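Local coordinates for protein BRIC1 (PDB 6FF6) that forms an all-helical, corrugated repeat architecture as a computational design, with no biological activity known for it, at residues 129-134 with 222-227; 181-186 with 217-222; 188-193 with 239-244. All blocks are in the same frame, centred on the assembly; numbering follows the deposited sequence.

Contact 1 of 3, residues 129-134 with 222-227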
loop_
_atom_site.group_PDB
_atom_site.type_symbol
_atom_site.label_atom_id
_atom_site.label_comp_id
_atom_site.label_asym_id
_atom_site.label_seq_id
_atom_site.Cartn_x
_atom_site.Cartn_y
_atom_site.Cartn_z
ATOM N N ALA A 129 0.478 4.279 -12.403
ATOM C CA ALA A 129 1.678 4.834 -11.792
ATOM C C ALA A 129 2.881 4.104 -12.355
ATOM O O ALA A 129 3.827 4.755 -12.775
ATOM C CB ALA A 129 1.614 4.693 -10.281
ATOM N N PHE A 130 2.799 2.777 -12.497
ATOM C CA PHE A 130 3.877 1.990 -13.092
ATOM C C PHE A 130 4.107 2.367 -14.535
ATOM O O PHE A 130 5.251 2.603 -14.911
ATOM C CB PHE A 130 3.617 0.472 -12.949
ATOM C CG PHE A 130 4.489 -0.383 -13.853
ATOM C CD1 PHE A 130 5.862 -0.478 -13.644
ATOM C CD2 PHE A 130 3.947 -1.034 -14.958
ATOM C CE1 PHE A 130 6.669 -1.197 -14.535
ATOM C CE2 PHE A 130 4.757 -1.742 -15.845
ATOM C CZ PHE A 130 6.107 -1.847 -15.613
ATOM N N PHE A 131 3.035 2.387 -15.352
ATOM C CA PHE A 131 3.131 2.702 -16.785
ATOM C C PHE A 131 3.811 4.077 -17.009
ATOM O O PHE A 131 4.803 4.175 -17.713
ATOM C CB PHE A 131 1.752 2.562 -17.489
ATOM C CG PHE A 131 1.290 1.125 -17.672
ATOM C CD1 PHE A 131 2.171 0.141 -18.121
ATOM C CD2 PHE A 131 -0.031 0.763 -17.433
ATOM C CE1 PHE A 131 1.748 -1.196 -18.283
ATOM C CE2 PHE A 131 -0.447 -0.568 -17.586
ATOM C CZ PHE A 131 0.446 -1.540 -18.010
ATOM N N ASP A 132 3.333 5.101 -16.311
ATOM C CA ASP A 132 3.887 6.449 -16.314
ATOM C C ASP A 132 5.373 6.448 -15.869
ATOM O O ASP A 132 6.207 7.023 -16.569
ATOM C CB ASP A 132 2.994 7.339 -15.424
ATOM C CG ASP A 132 3.590 8.616 -14.862
ATOM O OD1 ASP A 132 4.436 9.237 -15.550
ATOM O OD2 ASP A 132 3.198 9.003 -13.750
ATOM N N MET A 133 5.688 5.825 -14.716
ATOM C CA MET A 133 7.060 5.715 -14.213
ATOM C C MET A 133 7.998 5.048 -15.239
ATOM O O MET A 133 9.043 5.623 -15.570
ATOM C CB MET A 133 7.099 4.939 -12.886
ATOM C CG MET A 133 8.520 4.646 -12.411
ATOM S SD MET A 133 8.864 5.066 -10.683
ATOM C CE MET A 133 8.321 6.616 -10.632
ATOM N N ALA A 134 7.623 3.839 -15.730
ATOM C CA ALA A 134 8.415 3.076 -16.707
ATOM C C ALA A 134 8.670 3.854 -17.989
ATOM O O ALA A 134 9.792 3.814 -18.475
ATOM C CB ALA A 134 7.758 1.724 -17.017
ATOM N N ALA A 222 1.986 -2.656 -25.174
ATOM C CA ALA A 222 1.086 -3.790 -25.356
ATOM C C ALA A 222 0.348 -4.026 -24.047
ATOM O O ALA A 222 -0.882 -4.023 -24.050
ATOM C CB ALA A 222 1.862 -5.028 -25.747
ATOM N N TYR A 223 1.085 -4.146 -22.917
ATOM C CA TYR A 223 0.473 -4.333 -21.591
ATOM C C TYR A 223 -0.414 -3.128 -21.205
ATOM O O TYR A 223 -1.458 -3.328 -20.575
ATOM C CB TYR A 223 1.518 -4.533 -20.482
ATOM C CG TYR A 223 2.532 -5.638 -20.663
ATOM C CD1 TYR A 223 2.133 -6.967 -20.758
ATOM C CD2 TYR A 223 3.896 -5.376 -20.571
ATOM C CE1 TYR A 223 3.065 -7.995 -20.831
ATOM C CE2 TYR A 223 4.837 -6.394 -20.701
ATOM C CZ TYR A 223 4.415 -7.704 -20.821
ATOM O OH TYR A 223 5.326 -8.721 -20.895
ATOM N N LYS A 224 -0.002 -1.894 -21.592
ATOM C CA LYS A 224 -0.755 -0.665 -21.320
ATOM C C LYS A 224 -2.141 -0.741 -21.962
ATOM O O LYS A 224 -3.109 -0.287 -21.371
ATOM C CB LYS A 224 0.017 0.565 -21.821
ATOM C CG LYS A 224 -0.361 1.880 -21.168
ATOM C CD LYS A 224 0.581 3.000 -21.633
ATOM C CE LYS A 224 0.410 4.299 -20.869
ATOM N NZ LYS A 224 1.471 5.289 -21.204
ATOM N N ASN A 225 -2.233 -1.368 -23.144
ATOM C CA ASN A 225 -3.475 -1.532 -23.905
ATOM C C ASN A 225 -4.130 -2.887 -23.681
ATOM O O ASN A 225 -5.009 -3.277 -24.454
ATOM C CB ASN A 225 -3.215 -1.293 -25.400
ATOM C CG ASN A 225 -2.814 0.130 -25.742
ATOM O OD1 ASN A 225 -3.360 1.107 -25.220
ATOM N ND2 ASN A 225 -1.855 0.280 -26.644
ATOM N N SER A 226 -3.700 -3.606 -22.619
ATOM C CA SER A 226 -4.188 -4.928 -22.216
ATOM C C SER A 226 -4.085 -5.946 -23.368
ATOM O O SER A 226 -4.966 -6.784 -23.598
ATOM C CB SER A 226 -5.588 -4.833 -21.612
ATOM O OG SER A 226 -5.613 -3.968 -20.486
ATOM N N GLU A 227 -2.973 -5.845 -24.094
ATOM C CA GLU A 227 -2.618 -6.699 -25.222
ATOM C C GLU A 227 -1.396 -7.502 -24.841
ATOM O O GLU A 227 -0.781 -7.243 -23.798
ATOM C CB GLU A 227 -2.300 -5.855 -26.462
ATOM C CG GLU A 227 -3.501 -5.139 -27.046
ATOM C CD GLU A 227 -3.207 -4.292 -28.269
ATOM O OE1 GLU A 227 -2.024 -4.196 -28.671
ATOM O OE2 GLU A 227 -4.170 -3.715 -28.824
#
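The carbonyl oxygen of Y223, held by the backbone N-H of S226 at 3.0 Å (O to N), is also touched by F131, whose CZ lies 3.7 Å from it. The phenyl group of F131 spans the gap from helix 125-146 to the last turn of helix 203-224. Over one of its faces sits the backbone of K224: CA makes a CH-pi contact at 3.9 Å from the ring centroid, 21° off the normal. CB of Y223 meets CE1 of the same ring at 4.0 Å, whereas the tyrosine ring leads away to stack on F177 and bond through OH to L180. K224 sets CG anti to its own backbone N (chi1 -158°) and stays extended, which sends its methylenes past F131 in the opposite direction. CG thus comes 3.9 Å from F131 CD2, and NZ travels on to a salt bridge with D135. With an alanine in place of F131, the backbone face at K224 and the lysine methylenes would probably lose their aromatic cover, leaving a gap between the two helix surfaces. The next residue, D132, turns its carboxylate away from the contact to a salt bridge with R114 of the second subunit. Beyond the aromatic contact the chain turns out of the helix through E227 N to A222 O and S226 N to Y223 O, with S226 at positive phi as C-prime residue: a Schellman motif.

Contact 2 of 3, residues 181-186 with 217-222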
loop_
_atom_site.group_PDB
_atom_site.type_symbol
_atom_site.label_atom_id
_atom_site.label_comp_id
_atom_site.label_asym_id
_atom_site.label_seq_id
_atom_site.Cartn_x
_atom_site.Cartn_y
_atom_site.Cartn_z
ATOM N N GLN A 181 9.945 -8.545 -18.357
ATOM C CA GLN A 181 10.899 -8.869 -17.313
ATOM C C GLN A 181 12.107 -9.521 -17.903
ATOM O O GLN A 181 13.208 -9.088 -17.609
ATOM C CB GLN A 181 10.258 -9.775 -16.266
ATOM C CG GLN A 181 11.134 -10.006 -15.049
ATOM C CD GLN A 181 10.600 -11.104 -14.168
ATOM O OE1 GLN A 181 10.011 -12.092 -14.642
ATOM N NE2 GLN A 181 10.835 -10.972 -12.865
ATOM N N GLU A 182 11.908 -10.532 -18.757
ATOM C CA GLU A 182 12.992 -11.256 -19.395
ATOM C C GLU A 182 13.879 -10.380 -20.258
ATOM O O GLU A 182 15.098 -10.477 -20.137
ATOM C CB GLU A 182 12.454 -12.453 -20.173
ATOM C CG GLU A 182 11.955 -13.575 -19.271
ATOM C CD GLU A 182 12.898 -13.938 -18.139
ATOM O OE1 GLU A 182 12.676 -13.449 -17.007
ATOM O OE2 GLU A 182 13.878 -14.681 -18.392
ATOM N N THR A 183 13.277 -9.501 -21.099
ATOM C CA THR A 183 13.991 -8.584 -21.978
ATOM C C THR A 183 14.891 -7.681 -21.171
ATOM O O THR A 183 16.071 -7.560 -21.490
ATOM C CB THR A 183 13.025 -7.792 -22.865
ATOM O OG1 THR A 183 12.213 -8.706 -23.582
ATOM C CG2 THR A 183 13.749 -6.910 -23.868
ATOM N N THR A 184 14.328 -7.039 -20.132
ATOM C CA THR A 184 15.044 -6.153 -19.221
ATOM C C THR A 184 16.119 -6.903 -18.441
ATOM O O THR A 184 17.201 -6.364 -18.268
ATOM C CB THR A 184 14.087 -5.455 -18.285
ATOM O OG1 THR A 184 13.186 -6.405 -17.742
ATOM C CG2 THR A 184 13.317 -4.353 -18.940
ATOM N N HIS A 185 15.844 -8.148 -18.001
ATOM C CA HIS A 185 16.823 -8.944 -17.257
ATOM C C HIS A 185 18.068 -9.235 -18.071
ATOM O O HIS A 185 19.178 -9.110 -17.549
ATOM C CB HIS A 185 16.246 -10.264 -16.744
ATOM C CG HIS A 185 16.967 -10.800 -15.535
ATOM N ND1 HIS A 185 18.032 -10.113 -14.949
ATOM C CD2 HIS A 185 16.699 -11.895 -14.786
ATOM C CE1 HIS A 185 18.384 -10.826 -13.890
ATOM N NE2 HIS A 185 17.614 -11.907 -13.749
ATOM N N LEU A 186 17.889 -9.634 -19.343
ATOM C CA LEU A 186 19.005 -9.914 -20.231
ATOM C C LEU A 186 19.871 -8.688 -20.456
ATOM O O LEU A 186 21.095 -8.814 -20.458
ATOM C CB LEU A 186 18.523 -10.482 -21.554
ATOM C CG LEU A 186 18.030 -11.912 -21.509
ATOM C CD1 LEU A 186 17.367 -12.280 -22.790
ATOM C CD2 LEU A 186 19.161 -12.887 -21.235
ATOM N N GLN A 217 9.595 -0.600 -24.782
ATOM C CA GLN A 217 8.523 0.390 -24.879
ATOM C C GLN A 217 7.281 -0.228 -25.533
ATOM O O GLN A 217 6.171 -0.028 -25.058
ATOM C CB GLN A 217 8.977 1.610 -25.690
ATOM C CG GLN A 217 7.966 2.767 -25.632
ATOM C CD GLN A 217 7.742 3.315 -24.227
ATOM O OE1 GLN A 217 8.672 3.797 -23.569
ATOM N NE2 GLN A 217 6.504 3.255 -23.743
ATOM N N GLU A 218 7.480 -0.999 -26.614
ATOM C CA GLU A 218 6.393 -1.711 -27.308
ATOM C C GLU A 218 5.785 -2.760 -26.374
ATOM O O GLU A 218 4.559 -2.944 -26.383
ATOM C CB GLU A 218 6.903 -2.390 -28.573
ATOM C CG GLU A 218 7.342 -1.446 -29.679
ATOM C CD GLU A 218 7.982 -2.124 -30.882
ATOM O OE1 GLU A 218 8.150 -3.368 -30.857
ATOM O OE2 GLU A 218 8.318 -1.405 -31.852
ATOM N N GLN A 219 6.648 -3.446 -25.564
ATOM C CA GLN A 219 6.201 -4.459 -24.593
ATOM C C GLN A 219 5.358 -3.757 -23.541
ATOM O O GLN A 219 4.246 -4.187 -23.289
ATOM C CB GLN A 219 7.387 -5.209 -23.951
ATOM C CG GLN A 219 8.048 -6.238 -24.861
ATOM C CD GLN A 219 9.384 -6.685 -24.335
ATOM O OE1 GLN A 219 9.866 -6.216 -23.310
ATOM N NE2 GLN A 219 10.035 -7.579 -25.028
ATOM N N LEU A 220 5.848 -2.618 -23.022
ATOM C CA LEU A 220 5.123 -1.776 -22.067
ATOM C C LEU A 220 3.756 -1.304 -22.635
ATOM O O LEU A 220 2.721 -1.511 -21.999
ATOM C CB LEU A 220 6.002 -0.600 -21.663
ATOM C CG LEU A 220 5.474 0.230 -20.511
ATOM C CD1 LEU A 220 5.509 -0.584 -19.192
ATOM C CD2 LEU A 220 6.141 1.641 -20.458
ATOM N N ASP A 221 3.760 -0.781 -23.869
ATOM C CA ASP A 221 2.576 -0.338 -24.606
ATOM C C ASP A 221 1.536 -1.439 -24.835
ATOM O O ASP A 221 0.334 -1.186 -24.702
ATOM C CB ASP A 221 2.978 0.328 -25.928
ATOM C CG ASP A 221 3.696 1.671 -25.770
ATOM O OD1 ASP A 221 3.738 2.208 -24.625
ATOM O OD2 ASP A 221 4.234 2.176 -26.778
ATOM N N ALA A 222 1.986 -2.656 -25.174
ATOM C CA ALA A 222 1.086 -3.790 -25.356
ATOM C C ALA A 222 0.348 -4.026 -24.047
ATOM O O ALA A 222 -0.882 -4.023 -24.050
ATOM C CB ALA A 222 1.862 -5.028 -25.747
#
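T183 and Q219 make a single polar bridge, buried between helix 178-196 and helix 203-224, two helices that follow each other in the chain. Their CA atoms stand 9.2 Å apart, so the gap is spanned by side chains, which approach from opposite directions. Q219, extended beyond CG, carries its amide to the threonine, where NE2 donates to OG1 at 2.8 Å with an N-H...O angle of 157°. The hydroxyl oxygen lies close to the amide plane, 12° out of it. The other end of the amide is near too, OE1 standing 3.6 Å from T183 CB. On the threonine, OG1 is anti to the carbonyl carbon (chi1 -56°), beside the backbone N, and from there it also bonds to the carbonyl oxygen of I179, one turn earlier. T183 also packs against M216 and T212 of helix 203-224 and against F234 of helix 231-247. Two bonds therefore grip OG1: with the hydroxyl proton spent on the I179 carbonyl, it can serve the glutamine only as an acceptor, which is consistent with NE2, not OE1, making the close approach.

Contact 3 of 3, residues 188-193 with 239-244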
loop_
_atom_site.group_PDB
_atom_site.type_symbol
_atom_site.label_atom_id
_atom_site.label_comp_id
_atom_site.label_asym_id
_atom_site.label_seq_id
_atom_site.Cartn_x
_atom_site.Cartn_y
_atom_site.Cartn_z
ATOM N N GLU A 188 20.006 -6.126 -18.330
ATOM C CA GLU A 188 20.538 -5.861 -16.993
ATOM C C GLU A 188 21.842 -6.603 -16.743
ATOM O O GLU A 188 22.790 -5.997 -16.257
ATOM C CB GLU A 188 19.507 -6.232 -15.921
ATOM C CG GLU A 188 19.928 -5.882 -14.508
ATOM C CD GLU A 188 19.100 -6.506 -13.408
ATOM O OE1 GLU A 188 18.366 -7.478 -13.689
ATOM O OE2 GLU A 188 19.195 -6.034 -12.256
ATOM N N ASN A 189 21.893 -7.900 -17.060
ATOM C CA ASN A 189 23.105 -8.699 -16.887
ATOM C C ASN A 189 24.275 -8.125 -17.698
ATOM O O ASN A 189 25.390 -8.041 -17.177
ATOM C CB ASN A 189 22.842 -10.165 -17.223
ATOM C CG ASN A 189 22.031 -10.896 -16.181
ATOM O OD1 ASN A 189 21.974 -10.524 -14.998
ATOM N ND2 ASN A 189 21.393 -11.970 -16.599
ATOM N N LEU A 190 23.995 -7.675 -18.946
ATOM C CA LEU A 190 24.959 -7.019 -19.837
ATOM C C LEU A 190 25.375 -5.671 -19.242
ATOM O O LEU A 190 26.556 -5.336 -19.270
ATOM C CB LEU A 190 24.376 -6.826 -21.253
ATOM C CG LEU A 190 24.120 -8.106 -22.069
ATOM C CD1 LEU A 190 23.311 -7.814 -23.310
ATOM C CD2 LEU A 190 25.402 -8.741 -22.486
ATOM N N LEU A 191 24.420 -4.933 -18.657
ATOM C CA LEU A 191 24.694 -3.649 -18.007
ATOM C C LEU A 191 25.533 -3.828 -16.734
ATOM O O LEU A 191 26.334 -2.948 -16.408
ATOM C CB LEU A 191 23.387 -2.899 -17.696
ATOM C CG LEU A 191 22.540 -2.466 -18.898
ATOM C CD1 LEU A 191 21.165 -2.049 -18.456
ATOM C CD2 LEU A 191 23.209 -1.370 -19.686
ATOM N N ASP A 192 25.365 -4.970 -16.031
ATOM C CA ASP A 192 26.125 -5.297 -14.827
ATOM C C ASP A 192 27.586 -5.549 -15.204
ATOM O O ASP A 192 28.491 -5.056 -14.522
ATOM C CB ASP A 192 25.531 -6.511 -14.104
ATOM C CG ASP A 192 26.086 -6.695 -12.707
ATOM O OD1 ASP A 192 25.791 -5.854 -11.837
ATOM O OD2 ASP A 192 26.821 -7.677 -12.486
ATOM N N GLU A 193 27.819 -6.277 -16.308
ATOM C CA GLU A 193 29.174 -6.525 -16.786
ATOM C C GLU A 193 29.797 -5.236 -17.349
ATOM O O GLU A 193 30.992 -4.999 -17.151
ATOM C CB GLU A 193 29.175 -7.666 -17.795
ATOM C CG GLU A 193 29.532 -9.024 -17.205
ATOM C CD GLU A 193 28.618 -9.595 -16.139
ATOM O OE1 GLU A 193 27.637 -10.277 -16.509
ATOM O OE2 GLU A 193 28.893 -9.380 -14.936
ATOM N N ASN A 239 17.631 -13.285 -28.591
ATOM C CA ASN A 239 18.745 -13.919 -29.301
ATOM C C ASN A 239 19.901 -12.908 -29.406
ATOM O O ASN A 239 21.035 -13.261 -29.120
ATOM C CB ASN A 239 18.350 -14.380 -30.722
ATOM C CG ASN A 239 17.432 -15.566 -30.843
ATOM O OD1 ASN A 239 17.315 -16.420 -29.954
ATOM N ND2 ASN A 239 16.772 -15.645 -31.990
ATOM N N ALA A 240 19.601 -11.664 -29.812
ATOM C CA ALA A 240 20.572 -10.593 -29.954
ATOM C C ALA A 240 21.279 -10.268 -28.634
ATOM O O ALA A 240 22.489 -10.063 -28.662
ATOM C CB ALA A 240 19.901 -9.354 -30.515
ATOM N N LEU A 241 20.543 -10.240 -27.483
ATOM C CA LEU A 241 21.120 -9.956 -26.158
ATOM C C LEU A 241 22.028 -11.082 -25.676
ATOM O O LEU A 241 23.082 -10.810 -25.102
ATOM C CB LEU A 241 20.043 -9.637 -25.104
ATOM C CG LEU A 241 19.259 -8.317 -25.282
ATOM C CD1 LEU A 241 18.075 -8.271 -24.367
ATOM C CD2 LEU A 241 20.127 -7.098 -25.078
ATOM N N ARG A 242 21.639 -12.337 -25.922
ATOM C CA ARG A 242 22.452 -13.496 -25.541
ATOM C C ARG A 242 23.692 -13.640 -26.434
ATOM O O ARG A 242 24.727 -14.118 -25.969
ATOM C CB ARG A 242 21.617 -14.776 -25.523
ATOM C CG ARG A 242 20.676 -14.799 -24.342
ATOM C CD ARG A 242 19.643 -15.889 -24.460
ATOM N NE ARG A 242 18.422 -15.521 -23.743
ATOM C CZ ARG A 242 17.335 -16.280 -23.671
ATOM N NH1 ARG A 242 17.302 -17.464 -24.273
ATOM N NH2 ARG A 242 16.270 -15.861 -23.000
ATOM N N GLN A 243 23.579 -13.198 -27.710
ATOM C CA GLN A 243 24.643 -13.168 -28.714
ATOM C C GLN A 243 25.727 -12.216 -28.203
ATOM O O GLN A 243 26.902 -12.564 -28.203
ATOM C CB GLN A 243 24.056 -12.659 -30.048
ATOM C CG GLN A 243 25.027 -12.492 -31.207
ATOM C CD GLN A 243 25.333 -13.791 -31.885
ATOM O OE1 GLN A 243 24.516 -14.717 -31.927
ATOM N NE2 GLN A 243 26.525 -13.882 -32.439
ATOM N N LEU A 244 25.316 -11.038 -27.726
ATOM C CA LEU A 244 26.189 -10.016 -27.156
ATOM C C LEU A 244 26.858 -10.482 -25.874
ATOM O O LEU A 244 27.989 -10.099 -25.625
ATOM C CB LEU A 244 25.377 -8.768 -26.868
ATOM C CG LEU A 244 26.031 -7.449 -27.161
ATOM C CD1 LEU A 244 26.230 -7.257 -28.664
ATOM C CD2 LEU A 244 25.184 -6.339 -26.612
#
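L190 supplies most of the buried surface here, driving its side chain from helix 178-196 against L241 and L244 of helix 231-247. Its CG is anti to the carbonyl carbon and the branch then extends (chi2 169°), which carries CD1 farthest from the backbone. That methyl makes the closest contacts. It lies 3.7 Å from CD2 of L241, the two leucines crossing obliquely, and 4.1 Å from CD2 of L244, one turn farther along. Between these two side chains CD1 also reaches the helix backbone, coming within 3.5 Å of the carbonyl oxygen of L241. The second branch, CD2 of L190, settles 4.1 Å from the carbonyl carbon of L244. The two segments run in broadly the same direction, their nearest CA atoms, those of L190 and L241, being 8.0 Å apart. This is the apolar packing of a helical bundle: helix 203-224 adds F209 against L190, T212 against L241 and I205 against L244, so three helices meet at the leucines. L241 touches L186 as well, one turn before L190 on helix 178-196. M199, in the loop after that helix, packs on L190.

In the fold
All three contacts lie in the C-terminal half of the chain, tied together by shared helices. Contact 2 is nested inside the loop closed by contact 1; both use helix 203-224, share A222 and have centres 11 Å apart, with L220 packing on F130, F131 and A134. Contact 3 alternates with contact 2 along the chain, and its centre is 14 Å away; both use helix 178-196, and L186 and T183 touch L241. Contacts 1 and 3 do not touch, their centres lying 24 Å apart. Contact 2 thus links the other two, in a series that joins helices 125-146, 178-196, 203-224 and 231-247 into one continuous packed unit of this designed repeat protein.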